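Local coordinates for polycomb protein Scm (Drosophila melanogaster, PDB 5J8Y), which probably links the PRC1 complex to PhoRC at Polycomb response elements by pairing its SAM domain with that of Sfmbt, at residues A26-G29 against D30-R33; S47-M50 against M51-G55. All coordinates share one frame; numbering follows the deposited sequence.

Contact 1: residues A26-G29 against D30-R33; sequences AVHG and DLFR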
loop_
_atom_site.group_PDB
_atom_site.type_symbol
_atom_site.label_atom_id
_atom_site.label_comp_id
_atom_site.label_asym_id
_atom_site.label_seq_id
_atom_site.Cartn_x
_atom_site.Cartn_y
_atom_site.Cartn_z
ATOM N N ALA A 26 17.511 -10.541 0.675
ATOM C CA ALA A 26 18.201 -9.381 0.104
ATOM C C ALA A 26 17.935 -9.240 -1.383
ATOM O O ALA A 26 17.956 -8.162 -1.946
ATOM C CB ALA A 26 19.692 -9.468 0.369
ATOM N N VAL A 27 17.676 -10.356 -2.017
ATOM C CA VAL A 27 17.411 -10.376 -3.449
ATOM C C VAL A 27 16.222 -9.485 -3.799
ATOM O O VAL A 27 16.154 -8.928 -4.893
ATOM C CB VAL A 27 17.120 -11.810 -3.949
ATOM C CG1 VAL A 27 17.047 -11.845 -5.467
ATOM C CG2 VAL A 27 18.180 -12.788 -3.452
ATOM N N HIS A 28 15.293 -9.348 -2.856
ATOM C CA HIS A 28 14.027 -8.670 -3.115
ATOM C C HIS A 28 14.087 -7.171 -2.836
ATOM O O HIS A 28 13.052 -6.515 -2.730
ATOM C CB HIS A 28 12.923 -9.313 -2.276
ATOM C CG HIS A 28 12.805 -10.792 -2.479
ATOM N ND1 HIS A 28 12.285 -11.345 -3.630
ATOM C CD2 HIS A 28 13.154 -11.831 -1.687
ATOM C CE1 HIS A 28 12.313 -12.662 -3.534
ATOM N NE2 HIS A 28 12.836 -12.984 -2.363
ATOM N N GLY A 29 15.298 -6.633 -2.727
ATOM C CA GLY A 29 15.486 -5.206 -2.537
ATOM C C GLY A 29 14.781 -4.373 -3.593
ATOM O O GLY A 29 13.860 -3.617 -3.280
ATOM N N ASP A 30 15.205 -4.519 -4.845
ATOM C CA ASP A 30 14.663 -3.721 -5.942
ATOM C C ASP A 30 13.156 -3.893 -6.108
ATOM O O ASP A 30 12.477 -3.002 -6.623
ATOM C CB ASP A 30 15.366 -4.076 -7.257
ATOM C CG ASP A 30 16.787 -3.550 -7.324
ATOM O OD1 ASP A 30 17.115 -2.610 -6.568
ATOM O OD2 ASP A 30 17.578 -4.071 -8.139
ATOM N N LEU A 31 12.642 -5.017 -5.680
ATOM C CA LEU A 31 11.223 -5.292 -5.765
ATOM C C LEU A 31 10.457 -4.330 -4.833
ATOM O O LEU A 31 9.470 -3.779 -5.191
ATOM C CB LEU A 31 10.925 -6.733 -5.416
ATOM C CG LEU A 31 9.483 -7.120 -5.609
ATOM C CD1 LEU A 31 9.117 -7.123 -7.066
ATOM C CD2 LEU A 31 9.162 -8.421 -4.953
ATOM N N PHE A 32 10.988 -4.146 -3.642
ATOM C CA PHE A 32 10.423 -3.253 -2.650
ATOM C C PHE A 32 10.509 -1.810 -3.084
ATOM O O PHE A 32 9.676 -1.037 -2.775
ATOM C CB PHE A 32 11.083 -3.457 -1.321
ATOM C CG PHE A 32 10.480 -4.549 -0.545
ATOM C CD1 PHE A 32 10.501 -5.825 -1.004
ATOM C CD2 PHE A 32 9.884 -4.304 0.622
ATOM C CE1 PHE A 32 9.950 -6.831 -0.289
ATOM C CE2 PHE A 32 9.316 -5.308 1.336
ATOM C CZ PHE A 32 9.357 -6.569 0.874
ATOM N N ARG A 33 11.558 -1.480 -3.824
ATOM C CA ARG A 33 11.744 -0.145 -4.337
ATOM C C ARG A 33 10.715 0.151 -5.421
ATOM O O ARG A 33 10.083 1.172 -5.396
ATOM C CB ARG A 33 13.183 0.048 -4.846
ATOM C CG ARG A 33 14.250 -0.221 -3.811
ATOM C CD ARG A 33 15.690 -0.031 -4.297
ATOM N NE ARG A 33 16.604 -0.114 -3.189
ATOM C CZ ARG A 33 17.280 -1.205 -2.847
ATOM N NH1 ARG A 33 17.186 -2.319 -3.554
ATOM N NH2 ARG A 33 18.065 -1.178 -1.803
#
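Arg-33 folds back across the start of its own helix, and its NH1 stands 3.2 Å from Gly-29 C. The path follows from the torsions: CG lies beside the backbone N (chi1 -57°), and from CG to NE the chain is fully extended, which carries the guanidinium back to Gly-29. The same NH1 makes a salt bridge with Asp-30 OD1 at 3.0 Å, although the angle marks its hydrogen bond as weak, while NE pairs with Glu-12 of helix 11-21. With an alanine in place of Arg-33, Glu-12 and Asp-30 would probably lose the cation they share, and Gly-29 would lose its cover. Elsewhere on this turn, Phe-32 brings CD1 to 3.2 Å from His-28 O, the oxygen meeting the ring obliquely; the side chain also packs on Val-14, Ile-15 and Ile-64. Leu-31 CB sits 3.4 Å from that oxygen, and its CD2 approaches the His-28 imidazole at a slant. His-28 O takes a 3.3 Å hydrogen bond from Phe-32 N, with a weak one from Leu-31 N. Gly-29 O accepts Arg-33 N in the carbonyl plane at 3.2 Å. With His-28 at the N-cap position, these bonds define the opening turn of helix 29-34, one of the five helices of this SAM domain.

Contact 2: residues S47-M50 against M51-G55; sequences SEMM and MKYMG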
loop_
_atom_site.group_PDB
_atom_site.type_symbol
_atom_site.label_atom_id
_atom_site.label_comp_id
_atom_site.label_asym_id
_atom_site.label_seq_id
_atom_site.Cartn_x
_atom_site.Cartn_y
_atom_site.Cartn_z
ATOM N N SER A 47 -0.398 -11.232 2.636
ATOM C CA SER A 47 0.134 -12.298 1.803
ATOM C C SER A 47 -0.450 -12.298 0.434
ATOM O O SER A 47 0.228 -12.559 -0.476
ATOM C CB SER A 47 -0.018 -13.669 2.431
ATOM O OG SER A 47 -1.305 -14.049 2.464
ATOM N N GLU A 48 -1.711 -11.972 0.312
ATOM C CA GLU A 48 -2.363 -11.890 -0.965
ATOM C C GLU A 48 -1.709 -10.891 -1.911
ATOM O O GLU A 48 -1.373 -11.262 -2.989
ATOM C CB GLU A 48 -3.830 -11.549 -0.811
ATOM C CG GLU A 48 -4.668 -12.636 -0.196
ATOM C CD GLU A 48 -4.345 -12.972 1.243
ATOM O OE1 GLU A 48 -3.902 -12.141 2.007
ATOM O OE2 GLU A 48 -4.560 -14.129 1.584
ATOM N N MET A 49 -1.543 -9.655 -1.487
ATOM C CA MET A 49 -0.938 -8.599 -2.299
ATOM C C MET A 49 0.507 -8.944 -2.657
ATOM O O MET A 49 0.984 -8.608 -3.742
ATOM C CB MET A 49 -0.988 -7.257 -1.563
ATOM C CG MET A 49 -2.396 -6.731 -1.313
ATOM S SD MET A 49 -3.312 -6.374 -2.824
ATOM C CE MET A 49 -2.466 -4.904 -3.398
ATOM N N MET A 50 1.195 -9.617 -1.740
ATOM C CA MET A 50 2.577 -10.032 -1.965
ATOM C C MET A 50 2.699 -11.016 -3.120
ATOM O O MET A 50 3.510 -10.832 -4.025
ATOM C CB MET A 50 3.154 -10.678 -0.707
ATOM C CG MET A 50 3.434 -9.725 0.432
ATOM S SD MET A 50 4.238 -10.593 1.791
ATOM C CE MET A 50 3.516 -9.763 3.200
ATOM N N MET A 51 1.898 -12.071 -3.082
ATOM C CA MET A 51 2.034 -13.149 -4.049
ATOM C C MET A 51 1.311 -12.835 -5.355
ATOM O O MET A 51 1.743 -13.268 -6.423
ATOM C CB MET A 51 1.516 -14.457 -3.452
ATOM C CG MET A 51 2.370 -14.965 -2.299
ATOM S SD MET A 51 1.807 -16.531 -1.601
ATOM C CE MET A 51 2.002 -17.623 -3.007
ATOM N N LYS A 52 0.224 -12.076 -5.277
ATOM C CA LYS A 52 -0.524 -11.736 -6.480
ATOM C C LYS A 52 0.172 -10.646 -7.290
ATOM O O LYS A 52 0.336 -10.783 -8.504
ATOM C CB LYS A 52 -1.945 -11.282 -6.139
ATOM C CG LYS A 52 -2.898 -11.408 -7.320
ATOM C CD LYS A 52 -4.278 -10.838 -7.039
ATOM C CE LYS A 52 -5.324 -11.532 -7.899
ATOM N NZ LYS A 52 -6.528 -10.691 -8.145
ATOM N N TYR A 53 0.558 -9.568 -6.614
ATOM C CA TYR A 53 0.991 -8.348 -7.273
ATOM C C TYR A 53 2.488 -8.007 -7.174
ATOM O O TYR A 53 3.003 -7.230 -7.950
ATOM C CB TYR A 53 0.119 -7.212 -6.778
ATOM C CG TYR A 53 -1.265 -7.263 -7.373
ATOM C CD1 TYR A 53 -1.436 -7.312 -8.742
ATOM C CD2 TYR A 53 -2.391 -7.300 -6.578
ATOM C CE1 TYR A 53 -2.682 -7.372 -9.309
ATOM C CE2 TYR A 53 -3.653 -7.377 -7.128
ATOM C CZ TYR A 53 -3.799 -7.415 -8.502
ATOM O OH TYR A 53 -5.045 -7.481 -9.061
ATOM N N MET A 54 3.199 -8.632 -6.252
ATOM C CA MET A 54 4.643 -8.421 -6.147
ATOM C C MET A 54 5.402 -9.626 -6.700
ATOM O O MET A 54 6.612 -9.564 -6.906
ATOM C CB MET A 54 5.053 -8.142 -4.698
ATOM C CG MET A 54 4.390 -6.911 -4.106
ATOM S SD MET A 54 4.934 -6.502 -2.434
ATOM C CE MET A 54 6.645 -6.043 -2.720
ATOM N N GLY A 55 4.683 -10.719 -6.945
ATOM C CA GLY A 55 5.248 -11.878 -7.612
ATOM C C GLY A 55 6.152 -12.724 -6.734
ATOM O O GLY A 55 6.910 -13.557 -7.231
#
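Met-49 reaches Tyr-53 by bending twice, at chi2 (-63°) and chi3 (-72°), while the tyrosine CG lies beside its own backbone N; the two side chains, one helical turn apart, thereby converge in a Met-aromatic contact. SD is 5.3 Å from the ring centroid and 80° off the ring normal, so the sulfur addresses the edge, and both SD and CE meet CD2. Lys-52 CG covers one face of the same ring, above its centre. This side of helix 47-53 in the SAM domain meets Polycomb protein Sfmbt: Lys-52 NZ and Tyr-53 OH both engage Asp-46 of the Sfmbt chain, the first by a salt bridge and the second by a hydrogen bond. Met-50 instead packs on Ile-64 and Cys-65 of helix 58-71, giving the helix an inner and a partner-facing side. The backbone of helix 47-53 is regular at first: Met-51 N bonds Ser-47 O at 3.1 Å and Lys-52 N bonds Glu-48 O at 2.9 Å. Tyr-53 N, also 3.1 Å from its acceptor Met-49 O, comes in well above the carbonyl plane. Before Gly-55, whose phi is positive, Met-54 N is held by two weak bonds, 3.3 Å to Met-49 O and 3.1 Å to Met-50 O.

Overall arrangement
Both contacts are partly buried and local, but they lie at different points in helices of one SAM domain: contact 1 builds the start of helix 29-34, contact 2 runs along helix 47-53 and into the turn at Gly-55. Their centres are about 14 Å apart, and they meet directly, with Leu-31 CD2 3.4 Å from Met-54 O and Phe-32 CE1 4.2 Å from Met-54 CE. Helix 58-71 backs both, since Ile-64 touches Phe-32 and Met-50 alike. The polar chemistry diverges: the charges of contact 1 pair within the chain, tying its helix to helix 11-21, whereas the lysine and tyrosine of contact 2 reach across to Sfmbt, which does not touch contact 1.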